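Long-range contacts in dual oxidase maturation factor 1 (Mus musculus, PDB 6WXU), which may be required for the maturation of functional DUOX1 and its transport from the endoplasmic reticulum to the plasma membrane: residues Gly79-Asn84 and Ala241-His246; Thr85-Phe90 and Gly149-Val154; Ser96-Leu101 and Thr113-Gln118. All coordinates share one frame; numbering follows the deposited sequence.

In the fold
All three contacts lie in the predicted extracellular part of the protein, around one antiparallel sheet. Interactions 1 and 2 share strand 77-86: the 79-84 run meets segment 241-246, which leads into strand 245-247, and the next residues, 85-90, carry the chain on from that strand to the start of helix 152-159, with the two centres about 17 Å apart. Interaction 3 sits on the following strand, 94-103, its centre about 12 Å from that of interaction 1 and 13 Å from that of interaction 2. Along the chain, interaction 2 spans interaction 3, and interaction 1 spans both, so the residues before the last helix, 249-273, return to a sheet begun just after helix 50-72.

Interaction 1: residues Gly79-Asn84 and Ala241-His246; sequences GHVNAN and AVLHTH. With NAG (2-acetamido-2-deoxy-beta-D-glucopyranose), chain M.
The carbonyl oxygen of Val-242 is approached by two carbons of one side chain: CG2 of Val-81 comes to 3.3 Å from Val-242 O, and CB of Val-81 stands a little farther off. This is a carbon-to-oxygen contact, and no backbone hydrogen bond joins the two segments along this run. Between the two segments the contact is carried by apolar side chains. CG2 of Val-81, anti to the backbone N, also reaches CB of Ala-241 at 3.6 Å, while CG1 (chi1 78°) takes the other branch and meets CG of Leu-243 at 4.2 Å, the two side chains crossing obliquely. Ala-241 CB is shared: the methyl of Ala-83 touches it as well, at 3.7 Å. The two segments run antiparallel, their directions 172° apart. Segment 241-246 follows the edge of strand 77-86 loosely and draws close at Gly-79, whose CA lies 4.1 Å from the CA of Thr-245. Thr-245 and His-246 belong to strand 245-247, one of the two outermost strands of the sheet within this chain, and His-246 bonds by its backbone to Val-78. With no side chain at Gly-79, a methyl of Leu-243, CD2, can lie over its backbone, 3.9 Å from CA of Gly-79. Leu-243 also packs on Leu-236 and Leu-238 of the preceding loop. On its other edge, strand 77-86 bonds from Gly-79 to Leu-101 and from Ala-83 to Val-97 of strand 94-103. Asn-84 turns its side chain away from segment 241-246 and carries an N-linked glycan, with ND2 of Asn-84 bonded to C1 of the sugar at 1.4 Å. The sugar's acetamido methyl, C8, doubles back along the strand to within 3.2 Å of Asn-82 O.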
loop_
_atom_site.group_PDB
_atom_site.type_symbol
_atom_site.label_atom_id
_atom_site.label_comp_id
_atom_site.label_asym_id
_atom_site.label_seq_id
_atom_site.Cartn_x
_atom_site.Cartn_y
_atom_site.Cartn_z
ATOM N N GLY B 79 -8.910 -24.820 18.378
ATOM C CA GLY B 79 -10.186 -25.409 18.038
ATOM C C GLY B 79 -10.110 -26.056 16.671
ATOM O O GLY B 79 -9.214 -25.771 15.876
ATOM N N HIS B 80 -11.074 -26.933 16.404
ATOM C CA HIS B 80 -11.024 -27.758 15.207
ATOM C C HIS B 80 -12.406 -28.327 14.930
ATOM O O HIS B 80 -13.117 -28.711 15.860
ATOM C CB HIS B 80 -10.009 -28.891 15.371
ATOM C CG HIS B 80 -9.867 -29.757 14.161
ATOM N ND1 HIS B 80 -9.065 -29.416 13.094
ATOM C CD2 HIS B 80 -10.423 -30.951 13.848
ATOM C CE1 HIS B 80 -9.134 -30.362 12.175
ATOM N NE2 HIS B 80 -9.953 -31.303 12.606
ATOM N N VAL B 81 -12.774 -28.388 13.651
ATOM C CA VAL B 81 -14.061 -28.937 13.242
ATOM C C VAL B 81 -13.973 -29.307 11.770
ATOM O O VAL B 81 -13.153 -28.769 11.028
ATOM C CB VAL B 81 -15.213 -27.935 13.510
ATOM C CG1 VAL B 81 -15.247 -26.859 12.449
ATOM C CG2 VAL B 81 -16.538 -28.656 13.583
ATOM N N ASN B 82 -14.815 -30.246 11.350
ATOM C CA ASN B 82 -14.914 -30.682 9.965
ATOM C C ASN B 82 -16.273 -30.260 9.427
ATOM O O ASN B 82 -17.306 -30.683 9.956
ATOM C CB ASN B 82 -14.731 -32.196 9.861
ATOM C CG ASN B 82 -15.071 -32.736 8.491
ATOM O OD1 ASN B 82 -14.253 -32.698 7.577
ATOM N ND2 ASN B 82 -16.278 -33.259 8.345
ATOM N N ALA B 83 -16.276 -29.435 8.382
ATOM C CA ALA B 83 -17.507 -28.845 7.883
ATOM C C ALA B 83 -17.482 -28.772 6.365
ATOM O O ALA B 83 -16.432 -28.896 5.734
ATOM C CB ALA B 83 -17.724 -27.444 8.461
ATOM N N ASN B 84 -18.663 -28.570 5.785
ATOM C CA ASN B 84 -18.812 -28.266 4.367
ATOM C C ASN B 84 -19.102 -26.780 4.225
ATOM O O ASN B 84 -20.104 -26.290 4.753
ATOM C CB ASN B 84 -19.944 -29.072 3.739
ATOM C CG ASN B 84 -19.804 -30.545 3.969
ATOM O OD1 ASN B 84 -18.726 -31.036 4.274
ATOM N ND2 ASN B 84 -20.902 -31.265 3.823
ATOM N N ALA B 241 -21.674 -26.753 11.175
ATOM C CA ALA B 241 -20.759 -27.139 12.236
ATOM C C ALA B 241 -20.403 -25.934 13.091
ATOM O O ALA B 241 -20.241 -24.825 12.577
ATOM C CB ALA B 241 -19.487 -27.759 11.665
ATOM N N VAL B 242 -20.278 -26.162 14.393
ATOM C CA VAL B 242 -19.852 -25.140 15.340
ATOM C C VAL B 242 -18.407 -25.416 15.723
ATOM O O VAL B 242 -17.945 -26.561 15.713
ATOM C CB VAL B 242 -20.768 -25.109 16.578
ATOM C CG1 VAL B 242 -22.202 -25.300 16.162
ATOM C CG2 VAL B 242 -20.376 -26.184 17.558
ATOM N N LEU B 243 -17.677 -24.357 16.049
ATOM C CA LEU B 243 -16.260 -24.450 16.374
ATOM C C LEU B 243 -16.066 -24.036 17.824
ATOM O O LEU B 243 -16.370 -22.899 18.194
ATOM C CB LEU B 243 -15.430 -23.574 15.435
ATOM C CG LEU B 243 -13.969 -23.936 15.175
ATOM C CD1 LEU B 243 -13.489 -23.257 13.923
ATOM C CD2 LEU B 243 -13.108 -23.519 16.328
ATOM N N HIS B 244 -15.566 -24.958 18.639
ATOM C CA HIS B 244 -15.308 -24.714 20.050
ATOM C C HIS B 244 -13.808 -24.737 20.286
ATOM O O HIS B 244 -13.115 -25.633 19.798
ATOM C CB HIS B 244 -15.993 -25.764 20.922
ATOM C CG HIS B 244 -17.483 -25.663 20.930
ATOM N ND1 HIS B 244 -18.305 -26.766 20.856
ATOM C CD2 HIS B 244 -18.304 -24.589 21.012
ATOM C CE1 HIS B 244 -19.566 -26.377 20.889
ATOM N NE2 HIS B 244 -19.593 -25.060 20.982
ATOM N N THR B 245 -13.310 -23.753 21.026
ATOM C CA THR B 245 -11.896 -23.662 21.348
ATOM C C THR B 245 -11.673 -24.017 22.809
ATOM O O THR B 245 -12.446 -23.612 23.681
ATOM C CB THR B 245 -11.355 -22.261 21.072
ATOM O OG1 THR B 245 -11.955 -21.336 21.982
ATOM C CG2 THR B 245 -11.672 -21.843 19.657
ATOM N N HIS B 246 -10.613 -24.779 23.067
ATOM C CA HIS B 246 -10.219 -25.120 24.427
ATOM C C HIS B 246 -8.742 -24.810 24.623
ATOM O O HIS B 246 -8.114 -24.208 23.752
ATOM C CB HIS B 246 -10.512 -26.587 24.716
ATOM C CG HIS B 246 -10.063 -27.513 23.633
ATOM N ND1 HIS B 246 -10.944 -28.241 22.865
ATOM C CD2 HIS B 246 -8.825 -27.827 23.184
ATOM C CE1 HIS B 246 -10.268 -28.966 21.991
ATOM N NE2 HIS B 246 -8.981 -28.732 22.164
HETATM C C1 NAG M . -20.916 -32.689 4.012
HETATM C C2 NAG M . -21.434 -33.056 5.398
HETATM C C3 NAG M . -21.500 -34.569 5.553
HETATM C C4 NAG M . -22.319 -35.179 4.425
HETATM C C5 NAG M . -21.763 -34.733 3.078
HETATM C C6 NAG M . -22.606 -35.201 1.918
HETATM C C7 NAG M . -21.105 -31.987 7.577
HETATM C C8 NAG M . -20.110 -31.425 8.544
HETATM N N2 NAG M . -20.604 -32.475 6.439
HETATM O O3 NAG M . -22.091 -34.889 6.806
HETATM O O4 NAG M . -22.278 -36.598 4.504
HETATM O O5 NAG M . -21.736 -33.301 3.015
HETATM O O6 NAG M . -23.866 -35.681 2.366
HETATM O O7 NAG M . -22.306 -31.995 7.813
#

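Interaction 2: residues Thr85-Phe90 and Gly149-Val154; sequences TTYKAF and GLPDPV
Thr-86 and Asp-152 meet through a hydroxyl-to-carboxylate hydrogen bond, OG1 of Thr-86 giving its proton to OD2 of Asp-152 over 3.1 Å. The hydroxyl of Thr-86 is placed for this between its own backbone N and carbonyl carbon (chi1 63°), and it comes to the anti side of the carboxylate, somewhat out of its plane; the two side chains cross at about a right angle. Outside the two segments, OD1 of the same carboxylate has a basic side chain of another protein chain at long range, a weak attraction at most. One residue on, the backbone takes over: the N-H of Asp-152 bonds to Tyr-87 O at 3.1 Å with an angle of 148° at the hydrogen, coming from above the carbonyl plane. CA of Pro-151 adds a C-H...O contact to that oxygen, so Tyr-87 O is met by two consecutive residues. The Tyr-87 side chain starts out away from segment 149-154, but with CG anti to the backbone N (chi1 -176°) the ring swings back beside the proline, CD1 of Tyr-87 lying 3.8 Å from CB of Pro-151 in an oblique approach. Its hydroxyl is tied to Tyr-126 OH, which should limit how far the ring can move, and a glycan mannose touches the residue. Pro-153 fits alongside Thr-85 and Thr-86: its CG is 3.4 Å from OG1 of Thr-85, and its CD is 3.4 Å from Thr-86 O. Thr-85 OG1 also makes a weak bond to that Thr-86 oxygen. The arrangement is that of a helix N-terminus with Pro-151 at the N-cap position: a first-turn N-H of helix 152-159 finds a carbonyl of the chain leaving strand 77-86, and Pro-153 follows in the first turn, where the missing N-H of a proline costs no helix bond.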
loop_
_atom_site.group_PDB
_atom_site.type_symbol
_atom_site.label_atom_id
_atom_site.label_comp_id
_atom_site.label_asym_id
_atom_site.label_seq_id
_atom_site.Cartn_x
_atom_site.Cartn_y
_atom_site.Cartn_z
ATOM N N THR B 85 -18.241 -26.068 3.508
ATOM C CA THR B 85 -18.354 -24.625 3.384
ATOM C C THR B 85 -18.209 -24.211 1.928
ATOM O O THR B 85 -17.848 -25.007 1.062
ATOM C CB THR B 85 -17.294 -23.908 4.227
ATOM O OG1 THR B 85 -15.993 -24.325 3.810
ATOM C CG2 THR B 85 -17.464 -24.227 5.689
ATOM N N THR B 86 -18.510 -22.945 1.659
ATOM C CA THR B 86 -18.196 -22.374 0.363
ATOM C C THR B 86 -16.692 -22.166 0.250
ATOM O O THR B 86 -15.965 -22.170 1.244
ATOM C CB THR B 86 -18.929 -21.051 0.163
ATOM O OG1 THR B 86 -18.476 -20.102 1.133
ATOM C CG2 THR B 86 -20.418 -21.246 0.329
ATOM N N TYR B 87 -16.215 -21.988 -0.978
ATOM C CA TYR B 87 -14.784 -21.878 -1.207
ATOM C C TYR B 87 -14.374 -20.495 -1.693
ATOM O O TYR B 87 -13.568 -19.831 -1.042
ATOM C CB TYR B 87 -14.330 -22.947 -2.206
ATOM C CG TYR B 87 -12.840 -22.964 -2.443
ATOM C CD1 TYR B 87 -11.956 -22.622 -1.437
ATOM C CD2 TYR B 87 -12.323 -23.308 -3.675
ATOM C CE1 TYR B 87 -10.604 -22.629 -1.650
ATOM C CE2 TYR B 87 -10.971 -23.318 -3.895
ATOM C CZ TYR B 87 -10.116 -22.978 -2.879
ATOM O OH TYR B 87 -8.761 -22.985 -3.091
ATOM N N LYS B 88 -14.913 -20.033 -2.815
ATOM C CA LYS B 88 -14.415 -18.819 -3.440
ATOM C C LYS B 88 -15.581 -18.070 -4.066
ATOM O O LYS B 88 -16.722 -18.536 -4.056
ATOM C CB LYS B 88 -13.350 -19.140 -4.484
ATOM C CG LYS B 88 -13.877 -19.924 -5.660
ATOM C CD LYS B 88 -12.781 -20.222 -6.650
ATOM C CE LYS B 88 -13.315 -20.988 -7.839
ATOM N NZ LYS B 88 -12.241 -21.292 -8.815
ATOM N N ALA B 89 -15.282 -16.897 -4.608
ATOM C CA ALA B 89 -16.285 -16.076 -5.257
ATOM C C ALA B 89 -16.478 -16.515 -6.704
ATOM O O ALA B 89 -15.594 -17.107 -7.323
ATOM C CB ALA B 89 -15.889 -14.604 -5.200
ATOM N N PHE B 90 -17.662 -16.218 -7.237
ATOM C CA PHE B 90 -18.028 -16.565 -8.611
ATOM C C PHE B 90 -18.025 -18.076 -8.822
ATOM O O PHE B 90 -17.665 -18.571 -9.891
ATOM C CB PHE B 90 -17.116 -15.873 -9.626
ATOM C CG PHE B 90 -16.981 -14.398 -9.405
ATOM C CD1 PHE B 90 -17.911 -13.521 -9.919
ATOM C CD2 PHE B 90 -15.928 -13.890 -8.674
ATOM C CE1 PHE B 90 -17.787 -12.172 -9.706
ATOM C CE2 PHE B 90 -15.803 -12.543 -8.460
ATOM C CZ PHE B 90 -16.733 -11.685 -8.975
ATOM N N GLY B 149 -7.770 -12.390 -2.593
ATOM C CA GLY B 149 -8.988 -13.047 -2.173
ATOM C C GLY B 149 -8.816 -14.433 -1.600
ATOM O O GLY B 149 -8.844 -15.420 -2.334
ATOM N N LEU B 150 -8.716 -14.520 -0.279
ATOM C CA LEU B 150 -8.629 -15.802 0.389
ATOM C C LEU B 150 -9.997 -16.478 0.390
ATOM O O LEU B 150 -11.011 -15.836 0.114
ATOM C CB LEU B 150 -8.122 -15.615 1.814
ATOM C CG LEU B 150 -6.701 -15.078 1.922
ATOM C CD1 LEU B 150 -6.357 -14.823 3.363
ATOM C CD2 LEU B 150 -5.731 -16.056 1.313
ATOM N N PRO B 151 -10.052 -17.780 0.670
ATOM C CA PRO B 151 -11.348 -18.459 0.723
ATOM C C PRO B 151 -12.283 -17.833 1.745
ATOM O O PRO B 151 -11.875 -17.076 2.626
ATOM C CB PRO B 151 -10.984 -19.899 1.105
ATOM C CG PRO B 151 -9.567 -19.852 1.527
ATOM C CD PRO B 151 -8.946 -18.740 0.770
ATOM N N ASP B 152 -13.567 -18.166 1.611
ATOM C CA ASP B 152 -14.584 -17.480 2.405
ATOM C C ASP B 152 -14.475 -17.769 3.895
ATOM O O ASP B 152 -14.540 -16.814 4.688
ATOM C CB ASP B 152 -15.976 -17.818 1.866
ATOM C CG ASP B 152 -16.233 -17.205 0.514
ATOM O OD1 ASP B 152 -15.356 -16.471 0.020
ATOM O OD2 ASP B 152 -17.314 -17.452 -0.053
ATOM N N PRO B 153 -14.331 -19.019 4.355
ATOM C CA PRO B 153 -14.285 -19.240 5.808
ATOM C C PRO B 153 -13.063 -18.641 6.476
ATOM O O PRO B 153 -13.141 -18.253 7.649
ATOM C CB PRO B 153 -14.301 -20.767 5.929
ATOM C CG PRO B 153 -14.883 -21.237 4.654
ATOM C CD PRO B 153 -14.393 -20.294 3.624
ATOM N N VAL B 154 -11.937 -18.555 5.769
ATOM C CA VAL B 154 -10.751 -17.924 6.336
ATOM C C VAL B 154 -11.043 -16.473 6.691
ATOM O O VAL B 154 -10.692 -15.999 7.775
ATOM C CB VAL B 154 -9.563 -18.036 5.366
ATOM C CG1 VAL B 154 -8.417 -17.183 5.849
ATOM C CG2 VAL B 154 -9.124 -19.475 5.240
#

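Interaction 3: residues Ser96-Leu101 and Thr113-Gln118; sequences SVDVGL and TGTPVQ
Ser-96 O takes two hydrogen bonds from one residue, Thr-115. The backbone N of Thr-115 reaches Ser-96 O at 2.9 Å, 158° at the hydrogen and tilted slightly from the carbonyl plane, while OG1 of Thr-115 gives its proton to Ser-96 O at 2.8 Å from well above that plane. A third bond, from Asp-98 N to Thr-113 O at 2.7 Å, is more bent (138°). With Val-97 and Gly-114 facing each other between these bonds, the loop is bridged to the strand by its backbone at a single pair.

Two C-H...O contacts follow the same path: CA of Gly-114 to Ser-96 O, 3.4 Å, and CA of Val-97 to Thr-113 O, 3.3 Å.

Among side chains, CG1 of Val-97 rests on CA of Gly-114 at 3.9 Å. With CG of Asp-98 anti to its carbonyl carbon (chi1 -69°), the carboxylate lies across Thr-115 at about a right angle, its OD1 3.3 Å from CG2 of Thr-115. An alanine in place of Asp-98 would take away the carboxylate and would probably leave a gap beside the Thr-115 methyl.

Segment 113-118 leads from strand 108-111 toward strand 128-130, also tied by backbone bonds of Gly-114 and Val-117 to Ile-124, while Thr-115 touches Asn-82 and Val-97 packs against Thr-85 of strand 77-86.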
loop_
_atom_site.group_PDB
_atom_site.type_symbol
_atom_site.label_atom_id
_atom_site.label_comp_id
_atom_site.label_asym_id
_atom_site.label_seq_id
_atom_site.Cartn_x
_atom_site.Cartn_y
_atom_site.Cartn_z
ATOM N N SER B 96 -15.406 -29.715 1.229
ATOM C CA SER B 96 -15.402 -30.402 2.516
ATOM C C SER B 96 -14.015 -30.248 3.121
ATOM O O SER B 96 -13.048 -30.822 2.616
ATOM C CB SER B 96 -15.770 -31.871 2.346
ATOM O OG SER B 96 -15.748 -32.538 3.591
ATOM N N VAL B 97 -13.915 -29.481 4.205
ATOM C CA VAL B 97 -12.640 -29.035 4.737
ATOM C C VAL B 97 -12.544 -29.396 6.216
ATOM O O VAL B 97 -13.477 -29.923 6.815
ATOM C CB VAL B 97 -12.429 -27.524 4.537
ATOM C CG1 VAL B 97 -12.155 -27.227 3.092
ATOM C CG2 VAL B 97 -13.646 -26.770 5.003
ATOM N N ASP B 98 -11.378 -29.106 6.791
ATOM C CA ASP B 98 -11.087 -29.231 8.216
ATOM C C ASP B 98 -10.628 -27.862 8.700
ATOM O O ASP B 98 -9.444 -27.537 8.619
ATOM C CB ASP B 98 -10.016 -30.278 8.484
ATOM C CG ASP B 98 -10.484 -31.679 8.198
ATOM O OD1 ASP B 98 -11.608 -31.837 7.692
ATOM O OD2 ASP B 98 -9.726 -32.629 8.483
ATOM N N VAL B 99 -11.558 -27.067 9.207
ATOM C CA VAL B 99 -11.239 -25.723 9.671
ATOM C C VAL B 99 -10.676 -25.794 11.084
ATOM O O VAL B 99 -11.079 -26.633 11.892
ATOM C CB VAL B 99 -12.488 -24.823 9.608
ATOM C CG1 VAL B 99 -12.087 -23.371 9.544
ATOM C CG2 VAL B 99 -13.338 -25.188 8.418
ATOM N N GLY B 100 -9.741 -24.908 11.388
ATOM C CA GLY B 100 -9.121 -24.896 12.701
ATOM C C GLY B 100 -8.686 -23.508 13.099
ATOM O O GLY B 100 -8.430 -22.650 12.252
ATOM N N LEU B 101 -8.604 -23.286 14.407
ATOM C CA LEU B 101 -8.129 -22.039 14.984
ATOM C C LEU B 101 -6.946 -22.322 15.893
ATOM O O LEU B 101 -6.882 -23.368 16.540
ATOM C CB LEU B 101 -9.217 -21.339 15.792
ATOM C CG LEU B 101 -10.052 -20.258 15.126
ATOM C CD1 LEU B 101 -11.047 -19.721 16.120
ATOM C CD2 LEU B 101 -9.162 -19.153 14.625
ATOM N N THR B 113 -8.156 -26.868 5.324
ATOM C CA THR B 113 -7.542 -28.010 4.653
ATOM C C THR B 113 -8.628 -28.977 4.221
ATOM O O THR B 113 -9.369 -29.486 5.062
ATOM C CB THR B 113 -6.547 -28.726 5.565
ATOM O OG1 THR B 113 -5.482 -27.836 5.913
ATOM C CG2 THR B 113 -5.977 -29.938 4.866
ATOM N N GLY B 114 -8.714 -29.241 2.921
ATOM C CA GLY B 114 -9.722 -30.157 2.428
ATOM C C GLY B 114 -9.545 -31.553 2.987
ATOM O O GLY B 114 -8.466 -31.947 3.423
ATOM N N THR B 115 -10.637 -32.315 2.984
ATOM C CA THR B 115 -10.525 -33.686 3.462
ATOM C C THR B 115 -9.844 -34.524 2.385
ATOM O O THR B 115 -8.950 -35.318 2.710
ATOM C CB THR B 115 -11.882 -34.259 3.863
ATOM O OG1 THR B 115 -12.917 -33.600 3.130
ATOM C CG2 THR B 115 -12.114 -34.059 5.342
ATOM N N PRO B 116 -10.229 -34.411 1.101
ATOM C CA PRO B 116 -9.229 -34.606 0.049
ATOM C C PRO B 116 -8.600 -33.263 -0.261
ATOM O O PRO B 116 -9.323 -32.276 -0.404
ATOM C CB PRO B 116 -10.041 -35.151 -1.132
ATOM C CG PRO B 116 -11.388 -35.452 -0.590
ATOM C CD PRO B 116 -11.583 -34.506 0.537
ATOM N N VAL B 117 -7.272 -33.187 -0.343
ATOM C CA VAL B 117 -6.640 -31.898 -0.583
ATOM C C VAL B 117 -6.956 -31.364 -1.973
ATOM O O VAL B 117 -6.923 -30.149 -2.189
ATOM C CB VAL B 117 -5.126 -32.014 -0.357
ATOM C CG1 VAL B 117 -4.479 -30.658 -0.373
ATOM C CG2 VAL B 117 -4.865 -32.691 0.957
ATOM N N GLN B 118 -7.292 -32.235 -2.915
ATOM C CA GLN B 118 -7.593 -31.853 -4.290
ATOM C C GLN B 118 -9.080 -32.079 -4.527
ATOM O O GLN B 118 -9.522 -33.220 -4.677
ATOM C CB GLN B 118 -6.748 -32.668 -5.262
ATOM C CG GLN B 118 -5.264 -32.658 -4.955
ATOM C CD GLN B 118 -4.556 -31.478 -5.574
ATOM O OE1 GLN B 118 -5.056 -30.867 -6.516
ATOM N NE2 GLN B 118 -3.384 -31.149 -5.050
#